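Long-range contacts in heavy metal cation tricomponent efflux pump ZneA(CzcA-like) (Cupriavidus metallidurans, PDB 4K0J), which acts as a Zn(II)/proton antiporter of the RND superfamily, the inner-membrane pump of a tricomponent heavy-metal efflux system: residues 162-167 with 300-305; 138-143 with 315-320; 151-156 with 278-283; 37-42 with 132-137; 127-132 with 283-288. One frame throughout, in Å; residues are numbered along the deposited sequence.

Interaction 1 of 5, residues 162-167 with 300-305; sequences PRLKQV and HAAVRD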
# COMPACT_ATOMS: atom_id res chain seq x y z
N PRO C 162 11.49 -27.74 3.54
CA PRO C 162 10.29 -27.56 2.71
C PRO C 162 8.99 -27.71 3.50
O PRO C 162 7.98 -27.12 3.12
CB PRO C 162 10.41 -28.70 1.69
CG PRO C 162 11.87 -28.96 1.59
CD PRO C 162 12.41 -28.74 2.96
N ARG C 163 9.03 -28.45 4.60
CA ARG C 163 7.84 -28.66 5.41
C ARG C 163 7.58 -27.46 6.32
O ARG C 163 6.49 -26.89 6.31
CB ARG C 163 7.97 -29.94 6.24
CG ARG C 163 6.82 -30.21 7.19
CD ARG C 163 5.49 -30.39 6.45
NE ARG C 163 4.38 -30.64 7.37
CZ ARG C 163 3.68 -29.69 7.97
NH1 ARG C 163 3.97 -28.41 7.76
NH2 ARG C 163 2.69 -30.01 8.79
N LEU C 164 8.58 -27.08 7.10
CA LEU C 164 8.44 -25.97 8.02
C LEU C 164 8.15 -24.67 7.28
O LEU C 164 7.59 -23.74 7.85
CB LEU C 164 9.70 -25.82 8.87
CG LEU C 164 9.97 -26.97 9.83
CD1 LEU C 164 11.38 -26.85 10.37
CD2 LEU C 164 8.97 -26.96 10.97
N LYS C 165 8.51 -24.61 6.00
CA LYS C 165 8.21 -23.45 5.17
C LYS C 165 6.71 -23.31 4.91
O LYS C 165 6.25 -22.27 4.43
CB LYS C 165 8.96 -23.52 3.83
CG LYS C 165 10.45 -23.20 3.89
CD LYS C 165 10.73 -21.77 3.46
CE LYS C 165 10.37 -21.55 2.00
NZ LYS C 165 10.53 -20.12 1.59
N GLN C 166 5.95 -24.35 5.22
CA GLN C 166 4.50 -24.30 5.01
C GLN C 166 3.76 -23.71 6.21
O GLN C 166 2.60 -23.33 6.09
CB GLN C 166 3.95 -25.69 4.74
CG GLN C 166 4.61 -26.43 3.62
CD GLN C 166 3.87 -27.69 3.27
OE1 GLN C 166 2.67 -27.65 3.00
NE2 GLN C 166 4.57 -28.81 3.28
N VAL C 167 4.43 -23.65 7.35
CA VAL C 167 3.80 -23.09 8.54
C VAL C 167 3.54 -21.61 8.34
O VAL C 167 4.47 -20.82 8.21
CB VAL C 167 4.66 -23.28 9.80
CG1 VAL C 167 3.95 -22.70 11.02
CG2 VAL C 167 4.96 -24.74 10.02
N HIS C 300 4.92 -26.41 15.67
CA HIS C 300 4.89 -27.62 16.49
C HIS C 300 4.17 -28.74 15.75
O HIS C 300 4.61 -29.89 15.78
CB HIS C 300 4.20 -27.35 17.83
CG HIS C 300 5.11 -26.77 18.86
ND1 HIS C 300 6.47 -26.97 18.86
CD2 HIS C 300 4.85 -25.99 19.94
CE1 HIS C 300 7.01 -26.34 19.89
NE2 HIS C 300 6.05 -25.74 20.56
N ALA C 301 3.07 -28.38 15.10
CA ALA C 301 2.36 -29.32 14.24
C ALA C 301 3.29 -29.88 13.16
O ALA C 301 3.36 -31.09 12.95
CB ALA C 301 1.16 -28.65 13.61
N ALA C 302 4.01 -28.98 12.49
CA ALA C 302 4.92 -29.36 11.42
C ALA C 302 6.02 -30.31 11.90
O ALA C 302 6.19 -31.40 11.35
CB ALA C 302 5.53 -28.14 10.79
N VAL C 303 6.77 -29.87 12.90
CA VAL C 303 7.82 -30.67 13.52
C VAL C 303 7.32 -32.05 13.92
O VAL C 303 7.94 -33.08 13.58
CB VAL C 303 8.37 -29.97 14.76
CG1 VAL C 303 9.32 -30.88 15.52
CG2 VAL C 303 9.05 -28.68 14.38
N ARG C 304 6.19 -32.08 14.63
CA ARG C 304 5.57 -33.33 15.05
C ARG C 304 5.32 -34.24 13.85
O ARG C 304 5.72 -35.40 13.86
CB ARG C 304 4.25 -33.07 15.77
CG ARG C 304 4.11 -33.79 17.10
CD ARG C 304 2.67 -33.75 17.61
NE ARG C 304 2.03 -32.45 17.37
CZ ARG C 304 2.11 -31.42 18.20
NH1 ARG C 304 2.80 -31.51 19.33
NH2 ARG C 304 1.50 -30.28 17.90
N ASP C 305 4.68 -33.69 12.82
CA ASP C 305 4.43 -34.40 11.56
C ASP C 305 5.71 -34.97 10.95
O ASP C 305 5.71 -36.07 10.39
CB ASP C 305 3.75 -33.46 10.56
CG ASP C 305 3.44 -34.14 9.23
OD1 ASP C 305 3.29 -35.38 9.21
OD2 ASP C 305 3.34 -33.42 8.22
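Leu164, Val167 and Arg163 converge on Ala302, whose CB is the hub of the tightly packed part of this contact. Leu164 CD2 approaches Ala302 CB to 3.6 Å, and Val167 CG2 lies 3.5 Å from the same methyl. The isobutyl group of Leu164 also slants across Val303, its CD2 3.8 Å from Val303 CG2, so the apolar side of the contact is shared by four buried residues. The guanidinium of Arg163 lies with one face toward Ala302: CA of Ala302 stands 3.4 Å above its plane, displaced toward the rim. On the more loosely built side, toward solvent, the contact is polar and rests on one salt bridge. Arg163 NE donates to Asp305 OD2 at 3.1 Å, nearly straight (168°) and in the guanidinium plane. It meets the anti side of that oxygen, with the two flat groups turned 60° from each other. Asp305 OD1 is taken by Asn309, one turn further on, which probably helps steady the carboxylate; Ala301 lies at the exposed margin. Here the end of helix 149-164 and the turn after it pack beside helix 292-310 on one face of an α/β sheet, where Leu164 and Val303 reach Tyr140 and Tyr138 of strand 135-143.

Interaction 2 of 5, residues 138-143 with 315-320; sequences YRYTLV and VKVVPY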
# COMPACT_ATOMS: atom_id res chain seq x y z
N TYR C 138 12.66 -20.83 16.81
CA TYR C 138 12.76 -22.27 17.02
C TYR C 138 14.03 -22.84 16.41
O TYR C 138 14.06 -23.19 15.23
CB TYR C 138 11.52 -22.95 16.44
CG TYR C 138 11.45 -24.45 16.67
CD1 TYR C 138 11.83 -25.34 15.68
CD2 TYR C 138 10.98 -24.96 17.87
CE1 TYR C 138 11.75 -26.71 15.88
CE2 TYR C 138 10.89 -26.32 18.08
CZ TYR C 138 11.28 -27.19 17.08
OH TYR C 138 11.19 -28.55 17.29
N ARG C 139 15.07 -22.94 17.22
CA ARG C 139 16.34 -23.52 16.79
C ARG C 139 16.35 -25.01 17.03
O ARG C 139 15.91 -25.48 18.08
CB ARG C 139 17.50 -22.85 17.52
CG ARG C 139 17.74 -21.42 17.07
CD ARG C 139 18.80 -20.74 17.90
NE ARG C 139 19.10 -19.41 17.38
CZ ARG C 139 20.03 -19.16 16.46
NH1 ARG C 139 20.76 -20.16 15.98
NH2 ARG C 139 20.24 -17.92 16.03
N TYR C 140 16.84 -25.77 16.06
CA TYR C 140 16.80 -27.23 16.15
C TYR C 140 17.96 -27.87 15.43
O TYR C 140 18.69 -27.22 14.69
CB TYR C 140 15.48 -27.77 15.57
CG TYR C 140 15.45 -27.76 14.06
CD1 TYR C 140 15.83 -28.87 13.33
CD2 TYR C 140 15.06 -26.63 13.38
CE1 TYR C 140 15.81 -28.86 11.95
CE2 TYR C 140 15.03 -26.60 12.00
CZ TYR C 140 15.41 -27.72 11.29
OH TYR C 140 15.40 -27.70 9.91
N THR C 141 18.10 -29.18 15.63
CA THR C 141 19.14 -29.96 14.98
C THR C 141 18.57 -31.33 14.65
O THR C 141 17.75 -31.88 15.40
CB THR C 141 20.38 -30.10 15.89
OG1 THR C 141 20.97 -28.80 16.08
CG2 THR C 141 21.42 -31.00 15.27
N LEU C 142 18.97 -31.85 13.49
CA LEU C 142 18.66 -33.22 13.11
C LEU C 142 19.57 -34.19 13.87
O LEU C 142 20.77 -34.23 13.61
CB LEU C 142 18.86 -33.41 11.60
CG LEU C 142 17.71 -33.14 10.62
CD1 LEU C 142 16.47 -33.93 11.01
CD2 LEU C 142 17.39 -31.66 10.52
N VAL C 143 19.01 -34.95 14.80
CA VAL C 143 19.80 -35.99 15.46
C VAL C 143 19.54 -37.39 14.91
O VAL C 143 18.45 -37.70 14.43
CB VAL C 143 19.61 -36.03 16.99
CG1 VAL C 143 20.06 -34.72 17.61
CG2 VAL C 143 18.18 -36.36 17.34
N VAL C 315 15.83 -40.55 13.15
CA VAL C 315 16.17 -39.23 12.67
C VAL C 315 15.10 -38.33 13.27
O VAL C 315 13.94 -38.38 12.86
CB VAL C 315 16.19 -39.13 11.14
CG1 VAL C 315 16.08 -37.68 10.69
CG2 VAL C 315 17.45 -39.76 10.58
N LYS C 316 15.49 -37.56 14.27
CA LYS C 316 14.53 -36.73 14.97
C LYS C 316 14.96 -35.27 14.95
O LYS C 316 16.12 -34.95 15.23
CB LYS C 316 14.38 -37.22 16.42
CG LYS C 316 13.80 -38.62 16.55
CD LYS C 316 12.38 -38.69 15.99
CE LYS C 316 11.77 -40.08 16.14
NZ LYS C 316 12.41 -41.09 15.26
N VAL C 317 14.04 -34.40 14.58
CA VAL C 317 14.28 -32.97 14.68
C VAL C 317 14.08 -32.58 16.13
O VAL C 317 12.98 -32.72 16.68
CB VAL C 317 13.36 -32.13 13.76
CG1 VAL C 317 12.00 -32.77 13.64
CG2 VAL C 317 13.23 -30.72 14.28
N VAL C 318 15.14 -32.13 16.78
CA VAL C 318 15.05 -31.78 18.19
C VAL C 318 15.51 -30.35 18.41
O VAL C 318 16.58 -29.97 17.97
CB VAL C 318 15.87 -32.74 19.06
CG1 VAL C 318 17.10 -33.16 18.34
CG2 VAL C 318 16.23 -32.07 20.39
N PRO C 319 14.66 -29.56 19.08
CA PRO C 319 14.96 -28.15 19.34
C PRO C 319 15.91 -27.94 20.52
O PRO C 319 16.00 -28.80 21.39
CB PRO C 319 13.59 -27.57 19.67
CG PRO C 319 12.82 -28.71 20.23
CD PRO C 319 13.31 -29.94 19.52
N TYR C 320 16.61 -26.81 20.53
CA TYR C 320 17.43 -26.44 21.67
C TYR C 320 17.07 -25.03 22.14
O TYR C 320 17.30 -24.67 23.29
CB TYR C 320 18.93 -26.60 21.39
CG TYR C 320 19.52 -25.70 20.32
CD1 TYR C 320 19.84 -24.38 20.59
CD2 TYR C 320 19.79 -26.20 19.05
CE1 TYR C 320 20.40 -23.56 19.62
CE2 TYR C 320 20.35 -25.39 18.07
CZ TYR C 320 20.65 -24.07 18.36
OH TYR C 320 21.20 -23.26 17.40
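Thr141 and Val318 face each other as a hydrogen-bonded pair of antiparallel strands: Thr141 N donates to Val318 O at 2.9 Å, and Val318 N returns to Thr141 O at 3.0 Å, almost straight (178°). Val143 and Lys316 repeat the doubly bonded arrangement two residues on, and Tyr320 N reaches Arg139 O at 2.9 Å. Pro319, which has no N-H to give, falls in a non-hydrogen-bonded pair with Tyr140, where none is called for. Val317, the other residue of its strand in such a position, gives its N-H to Asn307 OD1, while the backbone of Tyr140 bonds to Gly282 in the next strand. Two of the tyrosine hydroxyls find amides: Tyr140 OH pairs with Gln156 and Tyr320 OH with Gln281, Tyr320 OH also receiving a long, weak bond from Arg139 NH1 (3.4 Å). The Tyr320 ring takes Arg139 CB over one face, 3.8 Å from its centroid, a CH-pi contact. On the face with Tyr140, Leu142 and Val317, Tyr138 CE2 rests 3.4 Å from Pro319 CB. Joining the first and last strands of a β-α-β-β-α-β order is typical of the ferredoxin-like porter subdomains of RND pumps, here probably PN2 by comparison with AcrB.

Interaction 3 of 5, residues 151-156 with 278-283; sequences ELSELQ and DTIQGI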
# COMPACT_ATOMS: atom_id res chain seq x y z
N GLU C 151 23.42 -37.58 4.51
CA GLU C 151 22.02 -38.02 4.54
C GLU C 151 21.16 -37.06 5.34
O GLU C 151 20.05 -36.71 4.93
CB GLU C 151 21.91 -39.44 5.10
CG GLU C 151 22.47 -40.51 4.18
CD GLU C 151 21.96 -41.90 4.50
OE1 GLU C 151 21.33 -42.52 3.61
OE2 GLU C 151 22.18 -42.37 5.63
N LEU C 152 21.67 -36.63 6.48
CA LEU C 152 20.99 -35.63 7.30
C LEU C 152 20.88 -34.30 6.57
O LEU C 152 19.93 -33.55 6.77
CB LEU C 152 21.70 -35.44 8.63
CG LEU C 152 21.71 -36.70 9.49
CD1 LEU C 152 22.17 -36.38 10.90
CD2 LEU C 152 20.33 -37.35 9.49
N SER C 153 21.85 -34.01 5.71
CA SER C 153 21.83 -32.78 4.94
C SER C 153 20.72 -32.81 3.91
O SER C 153 19.97 -31.84 3.78
CB SER C 153 23.17 -32.52 4.26
OG SER C 153 24.19 -32.35 5.22
N GLU C 154 20.60 -33.92 3.19
CA GLU C 154 19.54 -34.04 2.19
C GLU C 154 18.17 -34.09 2.86
O GLU C 154 17.19 -33.56 2.33
CB GLU C 154 19.74 -35.28 1.32
CG GLU C 154 21.07 -35.30 0.58
CD GLU C 154 21.23 -34.11 -0.36
OE1 GLU C 154 20.49 -34.06 -1.37
OE2 GLU C 154 22.10 -33.25 -0.09
N LEU C 155 18.09 -34.73 4.02
CA LEU C 155 16.85 -34.77 4.78
C LEU C 155 16.45 -33.35 5.14
O LEU C 155 15.29 -32.97 5.00
CB LEU C 155 17.00 -35.60 6.05
CG LEU C 155 17.03 -37.11 5.86
CD1 LEU C 155 17.33 -37.80 7.17
CD2 LEU C 155 15.72 -37.59 5.27
N GLN C 156 17.42 -32.58 5.60
CA GLN C 156 17.18 -31.20 5.94
C GLN C 156 16.63 -30.48 4.72
O GLN C 156 15.53 -29.93 4.75
CB GLN C 156 18.49 -30.54 6.38
CG GLN C 156 18.41 -29.04 6.59
CD GLN C 156 17.92 -28.66 7.97
OE1 GLN C 156 16.90 -29.17 8.45
NE2 GLN C 156 18.64 -27.75 8.63
N ASP C 278 30.36 -31.94 14.15
CA ASP C 278 29.83 -31.72 12.81
C ASP C 278 28.39 -32.20 12.62
O ASP C 278 28.15 -33.31 12.17
CB ASP C 278 30.71 -32.44 11.78
CG ASP C 278 30.81 -31.69 10.48
OD1 ASP C 278 30.16 -30.63 10.35
OD2 ASP C 278 31.52 -32.16 9.57
N THR C 279 27.42 -31.35 12.95
CA THR C 279 26.02 -31.66 12.66
C THR C 279 25.35 -30.57 11.80
O THR C 279 26.02 -29.83 11.08
CB THR C 279 25.22 -31.99 13.93
OG1 THR C 279 23.86 -32.30 13.58
CG2 THR C 279 25.25 -30.83 14.92
N ILE C 280 24.02 -30.49 11.86
CA ILE C 280 23.29 -29.56 11.00
C ILE C 280 22.04 -29.00 11.67
O ILE C 280 21.28 -29.73 12.29
CB ILE C 280 22.92 -30.24 9.67
CG1 ILE C 280 22.03 -29.33 8.82
CG2 ILE C 280 22.24 -31.58 9.93
CD1 ILE C 280 21.85 -29.83 7.40
N GLN C 281 21.83 -27.69 11.53
CA GLN C 281 20.75 -27.03 12.26
C GLN C 281 19.90 -26.11 11.39
O GLN C 281 20.30 -25.70 10.30
CB GLN C 281 21.33 -26.18 13.38
CG GLN C 281 21.83 -24.84 12.88
CD GLN C 281 21.85 -23.80 13.96
OE1 GLN C 281 21.81 -24.12 15.15
NE2 GLN C 281 21.90 -22.54 13.56
N GLY C 282 18.72 -25.78 11.91
CA GLY C 282 17.84 -24.84 11.25
C GLY C 282 17.36 -23.74 12.17
O GLY C 282 17.25 -23.93 13.39
N ILE C 283 17.06 -22.58 11.59
CA ILE C 283 16.58 -21.42 12.33
C ILE C 283 15.24 -20.96 11.75
O ILE C 283 15.18 -20.44 10.63
CB ILE C 283 17.60 -20.27 12.26
CG1 ILE C 283 19.02 -20.79 12.47
CG2 ILE C 283 17.26 -19.19 13.27
CD1 ILE C 283 20.10 -19.73 12.35
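Ile280 projects from its strand into the side of the helix, where Leu152, Ser153 and Gln156 receive it. CG1 is anti to the backbone N (chi1 175°) and chi2 is extended as well, which puts CD1 of Ile280 3.6 Å from Gln156 CB and 3.8 Å from Ser153 CA. The shorter branch meets Leu152, Ile280 CG2 being 4.1 Å from Leu152 CB. Gln156 bends at chi2 (85°) and carries its amide down past Ile280 to the backbone, so that NE2 comes 3.1 Å from Gln281 O, though the angle is too poor for a hydrogen bond. Helix and strand run nearly parallel, 19° apart with axes 9.4 Å from each other. This is the geometry of a β-α-β crossover: helix 149-164 links strands 135-143 and 170-177 and passes over strand 280-287, which lies antiparallel between them. In the next shell, Gln156 NE2 is held by Asn175 OD1 of strand 170-177, while the other end of the amide turns to Tyr140 of strand 135-143, so that each flanking strand supplies one partner. Ser153 OG bonds back to Leu149 O and to Leu179 N. Beyond the strand, the side chain of Gln281 has turned away from the helix, toward Tyr320.

Interaction 4 of 5, residues 37-42 with 132-137; sequences EAYPDI and SPIGEI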
# COMPACT_ATOMS: atom_id res chain seq x y z
N GLU C 37 2.10 -11.58 23.82
CA GLU C 37 3.45 -11.10 23.56
C GLU C 37 4.27 -11.10 24.85
O GLU C 37 4.02 -10.31 25.75
CB GLU C 37 3.41 -9.71 22.93
CG GLU C 37 2.69 -9.68 21.60
CD GLU C 37 2.70 -8.31 20.96
OE1 GLU C 37 3.45 -7.43 21.44
OE2 GLU C 37 1.96 -8.11 19.97
N ALA C 38 5.23 -12.01 24.93
CA ALA C 38 6.06 -12.16 26.12
C ALA C 38 7.33 -11.33 26.01
O ALA C 38 7.88 -10.88 27.00
CB ALA C 38 6.39 -13.62 26.36
N TYR C 39 7.80 -11.16 24.78
CA TYR C 39 8.95 -10.32 24.51
C TYR C 39 8.59 -9.49 23.30
O TYR C 39 8.75 -9.94 22.16
CB TYR C 39 10.18 -11.18 24.21
CG TYR C 39 11.50 -10.45 24.36
CD1 TYR C 39 12.35 -10.73 25.42
CD2 TYR C 39 11.90 -9.48 23.45
CE1 TYR C 39 13.55 -10.08 25.56
CE2 TYR C 39 13.10 -8.82 23.59
CZ TYR C 39 13.92 -9.12 24.65
OH TYR C 39 15.13 -8.47 24.80
N PRO C 40 8.10 -8.26 23.53
CA PRO C 40 7.59 -7.36 22.49
C PRO C 40 8.62 -7.15 21.39
O PRO C 40 9.81 -7.15 21.69
CB PRO C 40 7.37 -6.05 23.25
CG PRO C 40 7.18 -6.46 24.66
CD PRO C 40 8.06 -7.64 24.87
N ASP C 41 8.17 -6.98 20.15
CA ASP C 41 9.08 -6.73 19.04
C ASP C 41 9.83 -5.42 19.27
O ASP C 41 9.42 -4.36 18.79
CB ASP C 41 8.33 -6.71 17.71
CG ASP C 41 9.24 -6.98 16.52
OD1 ASP C 41 8.91 -7.87 15.71
OD2 ASP C 41 10.27 -6.29 16.40
N ILE C 42 10.92 -5.53 20.01
CA ILE C 42 11.75 -4.40 20.40
C ILE C 42 12.37 -3.74 19.18
O ILE C 42 12.57 -2.52 19.15
CB ILE C 42 12.88 -4.86 21.35
CG1 ILE C 42 12.28 -5.42 22.64
CG2 ILE C 42 13.84 -3.74 21.66
CD1 ILE C 42 11.23 -4.52 23.26
N SER C 132 12.16 -9.94 12.12
CA SER C 132 12.80 -9.16 13.16
C SER C 132 14.02 -9.91 13.67
O SER C 132 14.07 -11.14 13.58
CB SER C 132 11.81 -8.92 14.31
OG SER C 132 12.46 -8.42 15.46
N PRO C 133 15.01 -9.18 14.21
CA PRO C 133 16.17 -9.79 14.86
C PRO C 133 15.78 -10.69 16.03
O PRO C 133 16.64 -11.41 16.55
CB PRO C 133 16.96 -8.58 15.37
CG PRO C 133 15.99 -7.45 15.35
CD PRO C 133 15.13 -7.71 14.16
N ILE C 134 14.52 -10.65 16.44
CA ILE C 134 13.99 -11.57 17.44
C ILE C 134 12.99 -12.54 16.81
O ILE C 134 12.11 -13.07 17.50
CB ILE C 134 13.30 -10.83 18.59
CG1 ILE C 134 12.05 -10.10 18.09
CG2 ILE C 134 14.26 -9.86 19.25
CD1 ILE C 134 11.09 -9.75 19.20
N GLY C 135 13.12 -12.77 15.51
CA GLY C 135 12.21 -13.66 14.81
C GLY C 135 12.65 -15.11 14.83
O GLY C 135 11.90 -15.99 14.42
N GLU C 136 13.86 -15.36 15.33
CA GLU C 136 14.43 -16.70 15.31
C GLU C 136 13.88 -17.55 16.45
O GLU C 136 14.53 -17.74 17.48
CB GLU C 136 15.96 -16.59 15.39
CG GLU C 136 16.55 -15.73 14.29
CD GLU C 136 17.91 -15.15 14.66
OE1 GLU C 136 18.12 -14.83 15.85
OE2 GLU C 136 18.76 -15.02 13.76
N ILE C 137 12.68 -18.10 16.25
CA ILE C 137 11.89 -18.58 17.37
C ILE C 137 12.04 -20.06 17.70
O ILE C 137 11.59 -20.51 18.76
CB ILE C 137 10.40 -18.27 17.17
CG1 ILE C 137 9.91 -18.82 15.84
CG2 ILE C 137 10.15 -16.76 17.25
CD1 ILE C 137 8.43 -18.55 15.59
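Ile134 sends a single methyl into a bend of the other segment, and what it meets is largely backbone. CD1 lies 3.6 Å from Asp41 CA, 3.8 Å from Tyr39 O and 3.8 Å from Pro40 O, touching three successive residues of a segment without helix or strand. With CG1 between the backbone N and the carbonyl carbon (chi1 65°) and chi2 extended, CD1 is carried into the bend. The Tyr39 ring is a more distant neighbour, its CD2 4.3 Å from that methyl. Beside this apolar probe runs the polar link: the hydroxyl of Ser132 donates to Asp41 OD2 at 3.2 Å, approaching from above the carboxylate plane, 40° out of it. The same hydroxyl oxygen accepts from Ile134 N at 3.2 Å, almost straight at 173°, so Ser132 ties the carboxylate to the turn that carries Ile134. Asp41 is the centre of an inverse gamma turn. Further packing comes from helix 653-660, where Val656 meets both Ile134 and Ile42, and the carbonyl of Ile134 is held by Arg323. The Ser132 bond to Ile134 N is an ST turn, set within a type I beta turn from Ser132 to Gly135. It marks the corner where the chain enters strand 135-143, pressed against the loop through which the porter region of an RND pump follows its first transmembrane helix.

Interaction 5 of 5, residues 127-132 with 283-288; sequences LDPLTS and ITLLLK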
# COMPACT_ATOMS: atom_id res chain seq x y z
N LEU C 127 16.86 -9.11 -1.65
CA LEU C 127 16.36 -8.64 -0.36
C LEU C 127 16.30 -9.78 0.65
O LEU C 127 15.82 -10.87 0.34
CB LEU C 127 14.99 -8.00 -0.52
CG LEU C 127 14.78 -6.74 0.31
CD1 LEU C 127 15.78 -5.69 -0.10
CD2 LEU C 127 13.37 -6.22 0.13
N ASP C 128 16.78 -9.53 1.86
CA ASP C 128 16.75 -10.52 2.93
C ASP C 128 15.30 -10.76 3.36
O ASP C 128 14.44 -9.92 3.13
CB ASP C 128 17.61 -10.07 4.11
CG ASP C 128 16.87 -9.14 5.07
OD1 ASP C 128 16.93 -9.38 6.30
OD2 ASP C 128 16.24 -8.17 4.60
N PRO C 129 15.02 -11.92 3.98
CA PRO C 129 13.68 -12.23 4.49
C PRO C 129 13.13 -11.20 5.47
O PRO C 129 13.88 -10.59 6.23
CB PRO C 129 13.87 -13.59 5.18
CG PRO C 129 15.35 -13.79 5.29
CD PRO C 129 15.93 -13.07 4.13
N LEU C 130 11.81 -11.01 5.45
CA LEU C 130 11.16 -10.01 6.30
C LEU C 130 10.91 -10.56 7.71
O LEU C 130 9.84 -11.10 8.02
CB LEU C 130 9.85 -9.52 5.68
CG LEU C 130 9.11 -8.42 6.43
CD1 LEU C 130 9.99 -7.20 6.61
CD2 LEU C 130 7.84 -8.03 5.71
N THR C 131 11.92 -10.40 8.56
CA THR C 131 11.87 -10.90 9.92
C THR C 131 12.57 -9.92 10.86
O THR C 131 13.43 -9.16 10.44
CB THR C 131 12.53 -12.29 10.04
OG1 THR C 131 12.70 -12.63 11.42
CG2 THR C 131 13.90 -12.29 9.37
N SER C 132 12.16 -9.94 12.12
CA SER C 132 12.80 -9.16 13.16
C SER C 132 14.02 -9.91 13.67
O SER C 132 14.07 -11.14 13.58
CB SER C 132 11.81 -8.92 14.31
OG SER C 132 12.46 -8.42 15.46
N ILE C 283 17.06 -22.58 11.59
CA ILE C 283 16.58 -21.42 12.33
C ILE C 283 15.24 -20.96 11.75
O ILE C 283 15.18 -20.44 10.63
CB ILE C 283 17.60 -20.27 12.26
CG1 ILE C 283 19.02 -20.79 12.47
CG2 ILE C 283 17.26 -19.19 13.27
CD1 ILE C 283 20.10 -19.73 12.35
N THR C 284 14.17 -21.15 12.52
CA THR C 284 12.83 -20.79 12.07
C THR C 284 12.61 -19.30 12.26
O THR C 284 12.59 -18.80 13.39
CB THR C 284 11.76 -21.55 12.84
OG1 THR C 284 12.03 -22.96 12.75
CG2 THR C 284 10.38 -21.25 12.26
N LEU C 285 12.44 -18.59 11.15
CA LEU C 285 12.37 -17.14 11.18
C LEU C 285 10.94 -16.65 11.21
O LEU C 285 10.21 -16.76 10.22
CB LEU C 285 13.11 -16.55 9.98
CG LEU C 285 14.53 -17.07 9.82
CD1 LEU C 285 15.25 -16.38 8.68
CD2 LEU C 285 15.29 -16.90 11.12
N LEU C 286 10.55 -16.09 12.35
CA LEU C 286 9.23 -15.51 12.52
C LEU C 286 9.05 -14.35 11.56
O LEU C 286 9.81 -13.38 11.59
CB LEU C 286 9.05 -15.02 13.96
CG LEU C 286 7.68 -14.43 14.31
CD1 LEU C 286 6.65 -15.53 14.52
CD2 LEU C 286 7.79 -13.53 15.53
N LEU C 287 8.05 -14.47 10.69
CA LEU C 287 7.66 -13.39 9.78
C LEU C 287 7.34 -12.15 10.59
O LEU C 287 6.76 -12.24 11.67
CB LEU C 287 6.43 -13.79 8.96
CG LEU C 287 5.70 -12.67 8.21
CD1 LEU C 287 6.59 -12.10 7.11
CD2 LEU C 287 4.38 -13.15 7.64
N LYS C 288 7.74 -11.00 10.08
CA LYS C 288 7.57 -9.74 10.79
C LYS C 288 6.11 -9.48 11.12
O LYS C 288 5.23 -9.71 10.29
CB LYS C 288 8.14 -8.59 9.97
CG LYS C 288 8.26 -7.27 10.73
CD LYS C 288 9.16 -7.41 11.95
CE LYS C 288 9.32 -6.08 12.65
NZ LYS C 288 9.67 -5.03 11.67
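Leu130 and Lys288 are joined by a single backbone hydrogen bond, Lys288 N to Leu130 O at 2.9 Å, where 129-132 and 285-288 run 73° apart. Leu130 is the centre of an inverse gamma turn, and its carbonyl oxygen is also brushed by Leu287 CD1 at 3.5 Å. The side chains of Leu130 and Lys288 cross at about a right angle, Leu130 CG resting 3.7 Å from Lys288 CB. Lys288 starts toward the other segment, with CG anti to its backbone N (chi1 -169°), then bends at chi2 and chi4. Its CD comes 3.9 Å from Ser132 CB, and the charged end continues past to a salt bridge with Asp103. The aliphatic part of the lysine thus packs against the segment 127-132, while its amino group is satisfied beyond it. Thr131, the next residue after Leu130, makes the second polar approach. Its OG1 is 3.0 Å from Leu286 O and is also close to Ser132 O; its one proton can serve either carbonyl, and which one is not settled. Toward the start of 127-132, Pro129 adds a looser apolar touch, its CG 4.3 Å from Leu285 CD1. The contact fastens the connection leading into strand 135-143 to the end of strand 280-287, in the porter region of the RND pump. Around this junction, Leu285 and Leu287 also pack on Val171 of strand 170-177, and Leu286 on Ile137 of strand 135-143. Leu130 leans on Asp103 of helix 103-113, and Leu287 meets Pro77 of a neighbouring subunit.

Overall arrangement
Interactions 1, 2 and 3 build one compact subdomain: strands 135-143, 170-177, 280-287 and 316-319 form its sheet, and helices 149-164 and 292-310 lie over it. Interactions 2 and 3 are closest, with centres about 9 Å apart, and touch directly; interaction 1 joins the helices about 12 Å from interaction 2. Interactions 4 and 5 lie at the sheet's other end, about 11 Å apart between centres, sharing Ser132. Interaction 4 closes before interactions 1, 2 and 3 open, whereas interaction 5 crosses interactions 1, 2 and 4. Between strands 170-177 and 280-287 the chain leaves this subdomain and returns, so the contacts bring together parts distant in sequence.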